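Local coordinates for SLT domain-containing protein (Bdellovibrio bacteriovorus HD100, PDB 6TAB), which is a lysozyme-like peptidoglycan hydrolase of altered substrate specificity that helps the predator leave its prey cell, at residues 79-84 and 89-94; 138-141 and 145-148; 187-190 and 194-197. All coordinates share one frame; numbering follows the deposited sequence.

Interaction 1: 79-84 and 89-94; sequences LWEDKV and AWSTHV
Trp80 and Glu81, in the loop before helix 87-101, lie beside Trp90 and Ser91 on its early turns, with Trp80 CA 8.0 Å from Trp90 CA. The two indoles form an offset edge-to-face pair. The edge of Trp90 is turned to the face of Trp80, with the planes at 72°. Trp90 CE3 comes to 3.8 Å from Trp80 CG. Trp90 CB adds a CH-pi contact over the five-membered ring of Trp80. The other indole is covered in its turn: Val84 CG1 sits over a face of the six-membered ring of Trp90, 3.9 Å from its centroid. Farther along the helix, Val94 CG2 meets Trp80 CZ2 at 4.0 Å. Trp80 CG is tucked between its backbone N and carbonyl carbon (chi1 52°), which swings the indole toward the helix. Its NE1 then donates to Ser91 OG at 2.8 Å, almost in the ring plane and fairly straight (158°). Ser91 OG donates in turn to the anti lone pair of Glu81 OE2, 2.6 Å away. Arg74 and Lys88 form salt bridges with the same carboxylate. This short chain of hydrogen bonds satisfies the buried indole N-H and helps fix the ring's rotation, and the carboxylate probably polarises the serine hydroxyl.

Interaction 2: 138-141 and 145-148; sequences SMVR and NFKT
Val140 and Arg141, near the end of helix 125-144, pack against Asn145 and Phe146, which lead the chain out of it. The motif is a helix C-terminus closed by a residue of positive phi, here Asn145, within the lysozyme-like SLT fold. The backbone N of Asn145 has two weak bonds, to Val140 O and to Arg141 O, each 3.1 Å. The amide hydrogen is thus shared between two carbonyls at the last turn.

Phe146 is the side chain that folds back over the helix end. It too has positive phi, which helps turn the chain. Its CG stands anti to the carbonyl carbon (chi1 -53°), and this lays the ring on the helix. CB touches Val84, in the loop before helix 87-101. CD1 meets Val140 CG1 at 3.5 Å, and CE1 remains 3.9 Å from the same methyl and also packs on Trp80. That methyl approaches obliquely. Across the ring, CE2 is 3.9 Å from Arg141 CD and also packs on Lys83. At the tip, CZ reaches Arg141 CB at 3.8 Å and touches Leu79. Arg141 CA lies over a ring face, 4.2 Å from the centroid and 27° off the normal, in a CH-pi contact. The buried ring thus rests on both helix residues.

Arg141 bends at chi2 and runs alongside Asn145, pointing the same way. The guanidinium and amide planes are 45° apart. The guanidinium lies a little farther off than the aliphatic part: Asn145 OD1 is 3.5 Å from Arg141 CD.

Interaction 3: 187-190 and 194-197; sequences TKDL and LQNL
Asp189 and Gln195 make the side-chain to side-chain bond of this contact, and Leu190 and Asn196 the side-chain to backbone one. In the first, Gln195 NE2 donates to Asp189 OD1 at 3.1 Å in a nearly straight bond (163°). The acceptor lies close to the amide plane of Gln195. On the carboxylate the donor comes from the anti side and somewhat out of plane; the carboxylate and amide planes are also twisted against each other. The same NE2 also bonds Asp192 OD2, and Asp189 OD2 accepts from the backbone N of Ser186. Both side chains are therefore held from more than one direction.

The contact joins the first turn of the long helix 193-211 to the loop that leads into it, in the lysozyme-like SLT domain. The disulfide Cys182-Cys199 also ties that loop region to this helix.

In the second kind of bond, Asn196 ND2 gives a hydrogen to Leu190 O at 3.0 Å. The donor lies in the carbonyl plane, on a lone pair, but the N-H points less directly (142°). Asn196 CG is anti to its backbone N (chi1 -164°), and this carries the amide toward the loop. Its ND2 bonds Arg167 O as well, while OD1 accepts from Leu170 N, so the buried amide is gripped at both ends.

Van der Waals contact is modest. Gln195 OE1 is 3.5 Å from Asp189 CB, and Gln195 CB lies 3.6 Å from Asp189 O.

Overall arrangement
Each of the three contacts joins one end of a helix to the loop next to it: the starts of helices 87-101 and 193-211 in interactions 1 and 3, the end of helix 125-144 in interaction 2. Interaction 1 is buried and mixes aromatic packing with a hydrogen-bond chain ending on a carboxylate. Interaction 2 is partly buried and rests on one ring with weak backbone bonds. Interaction 3, also partly buried, is chiefly polar. They meet mostly through apolar groups, though His93 NE2 also approaches Leu194 O. Phe146 packs on Leu79, Trp80, Lys83 and Val84, linking interactions 1 and 2. Leu197 touches Trp80, Val94 and Val140, so helix 193-211 reaches both of the others.

Interaction 1: 79-84 and 89-94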
ATOM      1  N   LEU A  79       8.660   8.583  -1.214  1.00 12.49           N
ATOM      2  CA  LEU A  79       9.386   8.997   0.012  1.00 12.94           C
ATOM      3  C   LEU A  79      10.585   8.096   0.338  1.00 14.34           C
ATOM      4  O   LEU A  79      11.505   8.561   1.062  1.00 15.79           O
ATOM      5  CB  LEU A  79       8.392   9.025   1.182  1.00 13.85           C
ATOM      6  CG  LEU A  79       7.252  10.039   1.073  1.00 14.90           C
ATOM      7  CD1 LEU A  79       6.200   9.800   2.150  1.00 17.52           C
ATOM      8  CD2 LEU A  79       7.770  11.458   1.169  1.00 16.16           C
ATOM      9  N   TRP A  80      10.600   6.827  -0.099  1.00 14.14           N
ATOM     10  CA  TRP A  80      11.750   5.938   0.181  1.00 15.03           C
ATOM     11  C   TRP A  80      13.036   6.377  -0.541  1.00 15.94           C
ATOM     12  O   TRP A  80      14.145   5.974  -0.104  1.00 18.66           O
ATOM     13  CB  TRP A  80      11.406   4.457  -0.057  1.00 14.65           C
ATOM     14  CG  TRP A  80      10.794   4.117  -1.391  1.00 14.27           C
ATOM     15  CD1 TRP A  80      11.321   4.368  -2.628  1.00 13.61           C
ATOM     16  CD2 TRP A  80       9.565   3.399  -1.629  1.00 13.22           C
ATOM     17  NE1 TRP A  80      10.493   3.889  -3.608  1.00 14.72           N
ATOM     18  CE2 TRP A  80       9.384   3.323  -3.027  1.00 14.24           C
ATOM     19  CE3 TRP A  80       8.571   2.899  -0.782  1.00 13.84           C
ATOM     20  CZ2 TRP A  80       8.252   2.707  -3.595  1.00 15.14           C
ATOM     21  CZ3 TRP A  80       7.481   2.259  -1.336  1.00 13.97           C
ATOM     22  CH2 TRP A  80       7.307   2.194  -2.722  1.00 14.95           C
ATOM     23  N   GLU A  81      12.942   7.199  -1.601  1.00 14.58           N
ATOM     24  CA  GLU A  81      14.161   7.643  -2.281  1.00 15.73           C
ATOM     25  C   GLU A  81      14.978   8.623  -1.410  1.00 18.33           C
ATOM     26  O   GLU A  81      16.166   8.794  -1.651  1.00 24.13           O
ATOM     27  CB  GLU A  81      13.868   8.243  -3.668  1.00 15.32           C
ATOM     28  CG  GLU A  81      13.207   7.263  -4.627  1.00 15.36           C
ATOM     29  CD  GLU A  81      13.188   7.580  -6.110  1.00 15.73           C
ATOM     30  OE1 GLU A  81      13.859   8.570  -6.537  1.00 18.68           O
ATOM     31  OE2 GLU A  81      12.477   6.819  -6.849  1.00 17.18           O
ATOM     32  N   ASP A  82      14.359   9.246  -0.399  1.00 17.82           N
ATOM     33  CA  ASP A  82      15.012  10.176   0.543  1.00 19.95           C
ATOM     34  C   ASP A  82      15.690   9.431   1.741  1.00 24.68           C
ATOM     35  O   ASP A  82      16.419  10.030   2.537  1.00 32.02           O
ATOM     36  CB  ASP A  82      13.986  11.178   1.108  1.00 19.70           C
ATOM     37  CG  ASP A  82      12.893  11.699   0.159  1.00 26.77           C
ATOM     38  OD1 ASP A  82      13.087  11.636  -1.053  1.00 43.96           O
ATOM     39  OD2 ASP A  82      11.867  12.218   0.641  1.00 27.35           O
ATOM     40  N   LYS A  83      15.266   8.189   2.018  1.00 26.78           N
ATOM     41  CA  LYS A  83      15.478   7.504   3.331  1.00 23.80           C
ATOM     42  C   LYS A  83      16.397   6.269   3.212  1.00 26.95           C
ATOM     43  O   LYS A  83      16.982   5.837   4.230  1.00 30.63           O
ATOM     44  CB  LYS A  83      14.148   7.110   3.994  1.00 29.64           C
ATOM     45  CG  LYS A  83      13.168   8.263   4.235  1.00 36.58           C
ATOM     46  CD  LYS A  83      13.651   9.246   5.293  1.00 40.56           C
ATOM     47  CE  LYS A  83      12.572  10.185   5.807  1.00 48.55           C
ATOM     48  NZ  LYS A  83      11.786   9.601   6.930  1.00 49.16           N
ATOM     49  N   VAL A  84      16.551   5.709   2.000  1.00 22.89           N
ATOM     50  CA  VAL A  84      17.094   4.377   1.802  1.00 22.71           C
ATOM     51  C   VAL A  84      18.052   4.335   0.598  1.00 20.92           C
ATOM     52  O   VAL A  84      17.739   4.847  -0.480  1.00 22.31           O
ATOM     53  CB  VAL A  84      15.892   3.433   1.571  1.00 30.14           C
ATOM     54  CG1 VAL A  84      16.283   2.058   1.116  1.00 32.52           C
ATOM     55  CG2 VAL A  84      14.987   3.355   2.790  1.00 35.17           C
ATOM     56  N   ALA A  89      15.904   1.769  -6.790  1.00 19.30           N
ATOM     57  CA  ALA A  89      15.611   0.413  -7.288  1.00 18.97           C
ATOM     58  C   ALA A  89      14.228  -0.063  -6.793  1.00 15.23           C
ATOM     59  O   ALA A  89      13.522  -0.802  -7.527  1.00 16.55           O
ATOM     60  CB  ALA A  89      16.698  -0.555  -6.881  1.00 21.50           C
ATOM     61  N   TRP A  90      13.823   0.307  -5.562  1.00 14.78           N
ATOM     62  CA  TRP A  90      12.457  -0.027  -5.086  1.00 14.53           C
ATOM     63  C   TRP A  90      11.412   0.599  -6.032  1.00 13.55           C
ATOM     64  O   TRP A  90      10.420  -0.052  -6.408  1.00 14.90           O
ATOM     65  CB  TRP A  90      12.232   0.414  -3.630  1.00 14.75           C
ATOM     66  CG  TRP A  90      13.056  -0.282  -2.575  1.00 14.68           C
ATOM     67  CD1 TRP A  90      14.048  -1.210  -2.753  1.00 16.51           C
ATOM     68  CD2 TRP A  90      12.954  -0.075  -1.155  1.00 13.97           C
ATOM     69  NE1 TRP A  90      14.554  -1.608  -1.540  1.00 17.39           N
ATOM     70  CE2 TRP A  90      13.914  -0.907  -0.545  1.00 15.92           C
ATOM     71  CE3 TRP A  90      12.151   0.741  -0.343  1.00 14.61           C
ATOM     72  CZ2 TRP A  90      14.084  -0.942   0.842  1.00 15.77           C
ATOM     73  CZ3 TRP A  90      12.325   0.707   1.026  1.00 14.83           C
ATOM     74  CH2 TRP A  90      13.292  -0.118   1.612  1.00 15.62           C
ATOM     75  N   SER A  91      11.597   1.891  -6.379  1.00 13.80           N
ATOM     76  CA  SER A  91      10.676   2.594  -7.316  1.00 13.64           C
ATOM     77  C   SER A  91      10.587   1.848  -8.663  1.00 13.73           C
ATOM     78  O   SER A  91       9.501   1.588  -9.187  1.00 14.38           O
ATOM     79  CB  SER A  91      11.079   4.037  -7.511  1.00 13.96           C
ATOM     80  OG  SER A  91      10.957   4.750  -6.282  1.00 15.31           O
ATOM     81  N   THR A  92      11.741   1.547  -9.255  1.00 14.09           N
ATOM     82  CA  THR A  92      11.817   0.850 -10.559  1.00 16.17           C
ATOM     83  C   THR A  92      11.032  -0.476 -10.501  1.00 15.47           C
ATOM     84  O   THR A  92      10.237  -0.811 -11.417  1.00 16.29           O
ATOM     85  CB  THR A  92      13.274   0.663 -10.988  1.00 18.81           C
ATOM     86  OG1 THR A  92      13.876   1.965 -11.097  1.00 20.34           O
ATOM     87  CG2 THR A  92      13.408  -0.062 -12.313  1.00 20.32           C
ATOM     88  N   HIS A  93      11.230  -1.245  -9.418  1.00 14.80           N
ATOM     89  CA  HIS A  93      10.491  -2.509  -9.208  1.00 14.61           C
ATOM     90  C   HIS A  93       8.976  -2.272  -9.149  1.00 13.72           C
ATOM     91  O   HIS A  93       8.190  -2.997  -9.787  1.00 15.19           O
ATOM     92  CB  HIS A  93      11.011  -3.222  -7.939  1.00 14.84           C
ATOM     93  CG  HIS A  93      10.193  -4.423  -7.591  1.00 15.47           C
ATOM     94  ND1 HIS A  93      10.319  -5.604  -8.275  1.00 18.91           N
ATOM     95  CD2 HIS A  93       9.217  -4.615  -6.665  1.00 15.63           C
ATOM     96  CE1 HIS A  93       9.405  -6.475  -7.794  1.00 19.11           C
ATOM     97  NE2 HIS A  93       8.694  -5.870  -6.835  1.00 17.52           N
ATOM     98  N   VAL A  94       8.551  -1.280  -8.362  1.00 14.18           N
ATOM     99  CA  VAL A  94       7.129  -0.998  -8.189  1.00 13.69           C
ATOM    100  C   VAL A  94       6.518  -0.599  -9.545  1.00 13.37           C
ATOM    101  O   VAL A  94       5.396  -1.048  -9.892  1.00 13.77           O
ATOM    102  CB  VAL A  94       6.866   0.044  -7.077  1.00 14.06           C
ATOM    103  CG1 VAL A  94       5.469   0.639  -7.174  1.00 14.84           C
ATOM    104  CG2 VAL A  94       7.142  -0.560  -5.710  1.00 14.50           C
TER

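Interaction 2: 138-141 and 145-148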
ATOM      1  N   SER A 138       4.097   6.213   1.539  1.00 12.08           N
ATOM      2  CA  SER A 138       3.514   6.830   2.732  1.00 12.46           C
ATOM      3  C   SER A 138       3.025   5.760   3.720  1.00 12.65           C
ATOM      4  O   SER A 138       3.109   5.933   4.958  1.00 13.31           O
ATOM      5  CB  SER A 138       2.461   7.884   2.410  1.00 13.02           C
ATOM      6  OG  SER A 138       1.250   7.343   1.931  1.00 14.00           O
ATOM      7  N   MET A 139       2.468   4.656   3.187  1.00 11.96           N
ATOM      8  CA  MET A 139       2.061   3.526   4.050  1.00 12.37           C
ATOM      9  C   MET A 139       3.302   2.888   4.719  1.00 13.20           C
ATOM     10  O   MET A 139       3.271   2.563   5.929  1.00 14.28           O
ATOM     11  CB  MET A 139       1.266   2.502   3.228  1.00 13.40           C
ATOM     12  CG  MET A 139      -0.051   3.067   2.671  1.00 13.52           C
ATOM     13  SD  MET A 139      -0.735   2.061   1.287  1.00 14.22           S
ATOM     14  CE  MET A 139      -0.956   0.490   2.127  1.00 16.68           C
ATOM     15  N   VAL A 140       4.376   2.688   3.942  1.00 12.63           N
ATOM     16  CA  VAL A 140       5.656   2.153   4.495  1.00 12.52           C
ATOM     17  C   VAL A 140       6.171   3.063   5.628  1.00 13.26           C
ATOM     18  O   VAL A 140       6.629   2.545   6.669  1.00 14.42           O
ATOM     19  CB  VAL A 140       6.684   1.957   3.367  1.00 12.80           C
ATOM     20  CG1 VAL A 140       8.074   1.660   3.947  1.00 14.31           C
ATOM     21  CG2 VAL A 140       6.248   0.869   2.367  1.00 13.20           C
ATOM     22  N   ARG A 141       6.110   4.385   5.431  1.00 13.03           N
ATOM     23  CA  ARG A 141       6.600   5.336   6.459  1.00 13.72           C
ATOM     24  C   ARG A 141       5.963   5.001   7.815  1.00 15.10           C
ATOM     25  O   ARG A 141       6.671   4.953   8.836  1.00 17.33           O
ATOM     26  CB  ARG A 141       6.271   6.795   6.084  1.00 16.83           C
ATOM     27  CG  ARG A 141       6.396   7.834   7.201  1.00 20.51           C
ATOM     28  CD  ARG A 141       7.743   7.996   7.856  1.00 21.63           C
ATOM     29  NE  ARG A 141       7.636   8.947   8.976  1.00 25.87           N
ATOM     30  CZ  ARG A 141       7.345   8.626  10.234  1.00 26.74           C
ATOM     31  NH1 ARG A 141       7.069   7.368  10.559  1.00 28.83           N
ATOM     32  NH2 ARG A 141       7.351   9.585  11.158  1.00 36.86           N
ATOM     33  N   ASN A 145       8.598   2.582   9.072  1.00 17.15           N
ATOM     34  CA  ASN A 145       9.622   3.631   8.955  1.00 17.36           C
ATOM     35  C   ASN A 145      10.769   3.130   8.057  1.00 16.29           C
ATOM     36  O   ASN A 145      11.951   3.435   8.326  1.00 19.09           O
ATOM     37  CB  ASN A 145      10.148   4.172  10.300  1.00 21.63           C
ATOM     38  CG  ASN A 145      10.740   5.561  10.157  1.00 27.56           C
ATOM     39  OD1 ASN A 145      10.446   6.293   9.211  1.00 29.57           O
ATOM     40  ND2 ASN A 145      11.598   5.933  11.098  1.00 34.58           N
ATOM     41  N   PHE A 146      10.404   2.414   6.982  1.00 16.14           N
ATOM     42  CA  PHE A 146      11.328   1.987   5.895  1.00 16.39           C
ATOM     43  C   PHE A 146      12.309   0.881   6.329  1.00 16.45           C
ATOM     44  O   PHE A 146      13.331   0.635   5.630  1.00 20.73           O
ATOM     45  CB  PHE A 146      12.086   3.173   5.269  1.00 17.76           C
ATOM     46  CG  PHE A 146      11.178   4.290   4.789  1.00 18.42           C
ATOM     47  CD1 PHE A 146      10.455   4.190   3.605  1.00 16.32           C
ATOM     48  CD2 PHE A 146      10.993   5.426   5.562  1.00 18.92           C
ATOM     49  CE1 PHE A 146       9.617   5.206   3.190  1.00 17.86           C
ATOM     50  CE2 PHE A 146      10.138   6.445   5.145  1.00 20.60           C
ATOM     51  CZ  PHE A 146       9.427   6.322   3.964  1.00 19.36           C
ATOM     52  N   LYS A 147      11.966   0.144   7.400  1.00 15.98           N
ATOM     53  CA  LYS A 147      12.829  -0.928   7.978  1.00 17.08           C
ATOM     54  C   LYS A 147      12.312  -2.314   7.534  1.00 16.10           C
ATOM     55  O   LYS A 147      11.362  -2.876   8.118  1.00 16.41           O
ATOM     56  CB  LYS A 147      12.872  -0.843   9.511  1.00 18.90           C
ATOM     57  CG  LYS A 147      13.494   0.435  10.063  1.00 21.29           C
ATOM     58  CD  LYS A 147      13.518   0.470  11.574  1.00 29.16           C
ATOM     59  CE  LYS A 147      12.165   0.721  12.221  1.00 37.40           C
ATOM     60  NZ  LYS A 147      12.339   1.042  13.658  1.00 48.37           N
ATOM     61  N   THR A 148      12.989  -2.882   6.516  1.00 15.05           N
ATOM     62  CA  THR A 148      12.599  -4.184   5.944  1.00 15.10           C
ATOM     63  C   THR A 148      12.730  -5.323   6.973  1.00 15.50           C
ATOM     64  O   THR A 148      12.024  -6.363   6.832  1.00 16.51           O
ATOM     65  CB  THR A 148      13.346  -4.463   4.634  1.00 16.67           C
ATOM     66  OG1 THR A 148      12.673  -5.452   3.843  1.00 16.68           O
ATOM     67  CG2 THR A 148      14.803  -4.857   4.835  1.00 19.81           C
TER

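Interaction 3: 187-190 and 194-197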
ATOM      1  N   THR A 187       9.433 -17.393   5.945  1.00 23.71           N
ATOM      2  CA  THR A 187       9.287 -16.093   6.614  1.00 21.09           C
ATOM      3  C   THR A 187      10.359 -15.096   6.125  1.00 21.45           C
ATOM      4  O   THR A 187      10.097 -13.881   6.062  1.00 21.41           O
ATOM      5  CB  THR A 187       9.256 -16.214   8.141  1.00 24.38           C
ATOM      6  OG1 THR A 187      10.453 -16.865   8.557  1.00 28.15           O
ATOM      7  CG2 THR A 187       8.023 -16.940   8.623  1.00 27.68           C
ATOM      8  N   LYS A 188      11.545 -15.584   5.747  1.00 24.42           N
ATOM      9  CA  LYS A 188      12.615 -14.685   5.251  1.00 24.87           C
ATOM     10  C   LYS A 188      12.161 -13.877   4.020  1.00 20.34           C
ATOM     11  O   LYS A 188      12.567 -12.724   3.818  1.00 20.89           O
ATOM     12  CB  LYS A 188      13.881 -15.475   4.912  1.00 26.79           C
ATOM     13  CG  LYS A 188      15.091 -14.636   4.542  1.00 34.16           C
ATOM     14  CD  LYS A 188      16.375 -15.440   4.423  1.00 42.90           C
ATOM     15  CE  LYS A 188      17.570 -14.565   4.109  1.00 47.62           C
ATOM     16  NZ  LYS A 188      18.798 -15.365   3.916  1.00 52.49           N
ATOM     17  N   ASP A 189      11.296 -14.473   3.196  1.00 18.89           N
ATOM     18  CA  ASP A 189      10.826 -13.821   1.967  1.00 18.67           C
ATOM     19  C   ASP A 189      10.017 -12.538   2.248  1.00 16.46           C
ATOM     20  O   ASP A 189       9.998 -11.625   1.393  1.00 17.21           O
ATOM     21  CB  ASP A 189      10.061 -14.815   1.085  1.00 19.66           C
ATOM     22  CG  ASP A 189      10.970 -15.921   0.554  1.00 22.72           C
ATOM     23  OD1 ASP A 189      11.952 -15.586  -0.150  1.00 23.42           O
ATOM     24  OD2 ASP A 189      10.729 -17.109   0.890  1.00 27.57           O
ATOM     25  N   LEU A 190       9.342 -12.452   3.406  1.00 16.54           N
ATOM     26  CA  LEU A 190       8.584 -11.226   3.751  1.00 15.78           C
ATOM     27  C   LEU A 190       9.536 -10.057   4.090  1.00 15.42           C
ATOM     28  O   LEU A 190       9.122  -8.885   3.973  1.00 15.04           O
ATOM     29  CB  LEU A 190       7.560 -11.488   4.870  1.00 15.98           C
ATOM     30  CG  LEU A 190       6.330 -12.333   4.463  1.00 16.24           C
ATOM     31  CD1 LEU A 190       6.622 -13.830   4.629  1.00 18.56           C
ATOM     32  CD2 LEU A 190       5.062 -11.930   5.230  1.00 18.52           C
ATOM     33  N   LEU A 194      11.414  -6.208  -2.106  1.00 15.35           N
ATOM     34  CA  LEU A 194      10.748  -6.280  -3.418  1.00 16.34           C
ATOM     35  C   LEU A 194       9.542  -7.240  -3.362  1.00 16.77           C
ATOM     36  O   LEU A 194       8.453  -6.916  -3.894  1.00 15.95           O
ATOM     37  CB  LEU A 194      11.765  -6.702  -4.484  1.00 17.45           C
ATOM     38  CG  LEU A 194      13.040  -5.850  -4.603  1.00 19.01           C
ATOM     39  CD1 LEU A 194      13.787  -6.307  -5.835  1.00 24.28           C
ATOM     40  CD2 LEU A 194      12.743  -4.346  -4.681  1.00 18.55           C
ATOM     41  N   GLN A 195       9.687  -8.386  -2.687  1.00 15.43           N
ATOM     42  CA  GLN A 195       8.539  -9.326  -2.539  1.00 15.37           C
ATOM     43  C   GLN A 195       7.438  -8.706  -1.674  1.00 14.24           C
ATOM     44  O   GLN A 195       6.239  -8.884  -1.949  1.00 14.20           O
ATOM     45  CB  GLN A 195       8.994 -10.662  -1.940  1.00 15.78           C
ATOM     46  CG  GLN A 195       9.921 -11.483  -2.838  1.00 16.78           C
ATOM     47  CD  GLN A 195      10.193 -12.858  -2.266  1.00 18.70           C
ATOM     48  OE1 GLN A 195       9.278 -13.682  -2.102  1.00 20.15           O
ATOM     49  NE2 GLN A 195      11.449 -13.127  -1.920  1.00 19.26           N
ATOM     50  N   ASN A 196       7.825  -7.983  -0.626  1.00 14.23           N
ATOM     51  CA  ASN A 196       6.868  -7.316   0.267  1.00 12.80           C
ATOM     52  C   ASN A 196       6.039  -6.280  -0.510  1.00 13.07           C
ATOM     53  O   ASN A 196       4.780  -6.240  -0.384  1.00 13.60           O
ATOM     54  CB  ASN A 196       7.607  -6.763   1.486  1.00 13.72           C
ATOM     55  CG  ASN A 196       6.731  -6.379   2.656  1.00 13.77           C
ATOM     56  OD1 ASN A 196       6.113  -5.307   2.635  1.00 14.59           O
ATOM     57  ND2 ASN A 196       6.689  -7.235   3.681  1.00 14.12           N
ATOM     58  N   LEU A 197       6.717  -5.417  -1.284  1.00 12.78           N
ATOM     59  CA  LEU A 197       6.019  -4.370  -2.058  1.00 13.50           C
ATOM     60  C   LEU A 197       5.095  -5.008  -3.121  1.00 13.02           C
ATOM     61  O   LEU A 197       3.954  -4.522  -3.343  1.00 13.53           O
ATOM     62  CB  LEU A 197       7.017  -3.389  -2.673  1.00 13.35           C
ATOM     63  CG  LEU A 197       7.737  -2.494  -1.668  1.00 14.49           C
ATOM     64  CD1 LEU A 197       8.908  -1.780  -2.345  1.00 15.89           C
ATOM     65  CD2 LEU A 197       6.799  -1.491  -0.996  1.00 17.23           C
TER